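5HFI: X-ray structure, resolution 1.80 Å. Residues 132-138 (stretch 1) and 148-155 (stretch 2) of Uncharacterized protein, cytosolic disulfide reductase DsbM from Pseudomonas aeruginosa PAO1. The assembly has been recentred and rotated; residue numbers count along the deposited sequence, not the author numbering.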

# COMPACT_ATOMS: atom_id res chain seq x y z
N GLU A 132 9.71 -5.70 -10.19
CA GLU A 132 9.94 -6.16 -11.55
C GLU A 132 8.63 -6.22 -12.33
O GLU A 132 7.61 -6.68 -11.82
CB GLU A 132 10.63 -7.53 -11.55
CG GLU A 132 12.07 -7.47 -11.07
CD GLU A 132 12.76 -8.82 -11.12
OE1 GLU A 132 12.05 -9.85 -11.14
OE2 GLU A 132 14.02 -8.85 -11.14
N ARG A 133 8.69 -5.74 -13.57
CA ARG A 133 7.49 -5.66 -14.39
C ARG A 133 6.80 -7.00 -14.61
O ARG A 133 5.56 -7.03 -14.53
CB ARG A 133 7.85 -4.98 -15.72
CG ARG A 133 6.85 -5.14 -16.84
CD ARG A 133 7.35 -4.41 -18.07
NE ARG A 133 6.27 -4.03 -18.98
CZ ARG A 133 5.77 -4.83 -19.91
NH1 ARG A 133 6.25 -6.06 -20.04
NH2 ARG A 133 4.79 -4.41 -20.70
N PRO A 134 7.49 -8.11 -14.90
CA PRO A 134 6.76 -9.38 -15.08
C PRO A 134 5.98 -9.82 -13.85
O PRO A 134 4.89 -10.39 -13.98
CB PRO A 134 7.86 -10.39 -15.43
CG PRO A 134 8.98 -9.57 -15.95
CD PRO A 134 8.93 -8.28 -15.19
N VAL A 135 6.52 -9.57 -12.65
CA VAL A 135 5.80 -9.94 -11.43
C VAL A 135 4.52 -9.13 -11.30
O VAL A 135 3.46 -9.67 -10.97
CB VAL A 135 6.72 -9.76 -10.21
CG1 VAL A 135 5.93 -9.94 -8.92
CG2 VAL A 135 7.89 -10.74 -10.27
N LEU A 136 4.59 -7.82 -11.57
CA LEU A 136 3.40 -6.98 -11.44
C LEU A 136 2.37 -7.32 -12.51
O LEU A 136 1.16 -7.28 -12.25
CB LEU A 136 3.80 -5.51 -11.52
CG LEU A 136 4.72 -5.08 -10.37
CD1 LEU A 136 5.24 -3.67 -10.60
CD2 LEU A 136 3.98 -5.18 -9.04
N LEU A 137 2.82 -7.64 -13.73
CA LEU A 137 1.89 -8.07 -14.77
C LEU A 137 1.24 -9.40 -14.41
O LEU A 137 0.06 -9.62 -14.70
CB LEU A 137 2.62 -8.16 -16.11
CG LEU A 137 2.67 -6.91 -17.00
CD1 LEU A 137 3.07 -5.67 -16.23
CD2 LEU A 137 3.62 -7.14 -18.17
N GLU A 138 2.00 -10.29 -13.78
CA GLU A 138 1.45 -11.56 -13.32
C GLU A 138 0.38 -11.34 -12.26
O GLU A 138 -0.66 -12.01 -12.27
CB GLU A 138 2.57 -12.45 -12.79
CG GLU A 138 2.11 -13.78 -12.21
CD GLU A 138 3.24 -14.55 -11.55
OE1 GLU A 138 2.95 -15.48 -10.77
OE2 GLU A 138 4.42 -14.23 -11.83
N GLY A 148 -5.09 -5.47 -21.26
CA GLY A 148 -4.90 -4.04 -21.14
C GLY A 148 -4.03 -3.59 -19.98
O GLY A 148 -3.59 -2.44 -19.98
N PHE A 149 -3.76 -4.46 -19.00
CA PHE A 149 -3.01 -4.00 -17.83
C PHE A 149 -1.57 -3.68 -18.19
O PHE A 149 -0.99 -2.73 -17.65
CB PHE A 149 -3.06 -5.04 -16.71
CG PHE A 149 -2.34 -4.63 -15.46
CD1 PHE A 149 -2.91 -3.72 -14.59
CD2 PHE A 149 -1.10 -5.16 -15.15
CE1 PHE A 149 -2.25 -3.34 -13.44
CE2 PHE A 149 -0.44 -4.79 -14.01
CZ PHE A 149 -1.01 -3.87 -13.14
N ALA A 150 -0.97 -4.45 -19.10
CA ALA A 150 0.41 -4.19 -19.50
C ALA A 150 0.56 -2.77 -20.03
O ALA A 150 1.47 -2.04 -19.63
CB ALA A 150 0.86 -5.21 -20.55
N GLU A 151 -0.34 -2.36 -20.93
CA GLU A 151 -0.26 -1.01 -21.49
C GLU A 151 -0.57 0.05 -20.44
O GLU A 151 0.09 1.09 -20.41
CB GLU A 151 -1.22 -0.86 -22.67
CG GLU A 151 -0.83 -1.66 -23.91
CD GLU A 151 -0.98 -3.16 -23.73
OE1 GLU A 151 -1.88 -3.57 -22.95
OE2 GLU A 151 -0.21 -3.92 -24.36
N ALA A 152 -1.56 -0.20 -19.59
CA ALA A 152 -1.89 0.76 -18.54
C ALA A 152 -0.74 0.91 -17.55
O ALA A 152 -0.45 2.03 -17.09
CB ALA A 152 -3.17 0.33 -17.81
N PHE A 153 -0.07 -0.19 -17.21
CA PHE A 153 1.05 -0.11 -16.28
C PHE A 153 2.20 0.69 -16.87
O PHE A 153 2.81 1.52 -16.18
CB PHE A 153 1.52 -1.51 -15.89
CG PHE A 153 2.80 -1.53 -15.11
CD1 PHE A 153 2.78 -1.35 -13.73
CD2 PHE A 153 4.02 -1.74 -15.74
CE1 PHE A 153 3.95 -1.36 -13.01
CE2 PHE A 153 5.19 -1.75 -15.01
CZ PHE A 153 5.15 -1.57 -13.64
N ASP A 154 2.53 0.44 -18.13
CA ASP A 154 3.63 1.18 -18.75
C ASP A 154 3.28 2.66 -18.88
O ASP A 154 4.14 3.52 -18.69
CB ASP A 154 3.97 0.57 -20.11
CG ASP A 154 4.46 -0.87 -20.00
OD1 ASP A 154 4.23 -1.65 -20.95
OD2 ASP A 154 5.06 -1.23 -18.97
N ALA A 155 2.01 2.96 -19.16
CA ALA A 155 1.59 4.36 -19.24
C ALA A 155 1.63 5.03 -17.88
O ALA A 155 2.09 6.18 -17.76
CB ALA A 155 0.18 4.45 -19.84

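Helices that pack against each other often combine an apolar centre with a polar clasp at the margin, and the contact between residues 132-138 and 148-155 of DsbM is a compact example. The two helices run at 130° to one another, nearer antiparallel than parallel, and their axes come no closer than 10.3 Å. That spacing leaves room for leucine and phenylalanine side chains between them, and the two stretches together bury 336 Å².

Along stretch 1, E132 occupies the N-cap position. Its CA-to-CB bond points away from stretch 2, and the side chain takes no part in the contact, although the E132 carbonyl oxygen accepts the backbone hydrogen bond from L136 N at 3.2 Å.

R133 supplies the clasp. Its CA-to-CB bond points sideways, but chi1, chi2 and chi3 are all t, and the extended chain carries the guanidinium across to D154. Two hydrogen bonds form there: R133 NE donates to D154 OD2 at 3.1 Å with an N-H...O angle of 173°, and R133 NH2 donates to D154 OD1 at 2.8 Å with an angle of 157°. Such a bidentate salt bridge requires the carboxylate to lie at the guanidinium edge, where the N-H bonds point, and OD1 indeed sits near the guanidinium plane. Along the way R133 CG passes 4.2 Å from F153 CE2, and at the far end R133 NH2 lies 4.0 Å from A150 CB.

P134 and V135 fall on a part of the helix out of reach of stretch 2. One residue later the helix turns back to the contact. The CA-to-CB bond of L136 points toward stretch 2, and L136 CD1 comes within 3.6 Å of F153 CE1. The carbonyl oxygen of L136 lies 3.4 Å from F149 CE2, so the backbone as well as the side chain meets an aromatic ring.

L137, like R133, touches three residues of stretch 2. It also gives the closest CA pair, L137 CA to A150 CA at 6.3 Å. Two methyls reach separate partners: L137 CD2 lies 4.1 Å from A150 CB, while L137 CD1 lies 4.1 Å from F153 CD2 and 4.2 Å from F149 CE2. L137 CA, meanwhile, approaches the edge of the F149 ring, 4.1 Å from CE2.

The CA-to-CB bond of E138 points away, and the residue ends the stretch outside the contact, its carboxylate oxygens hydrogen-bonded elsewhere in the structure. The contacts thus recur with the helical turn, R133 being followed by the adjacent pair L136 and L137.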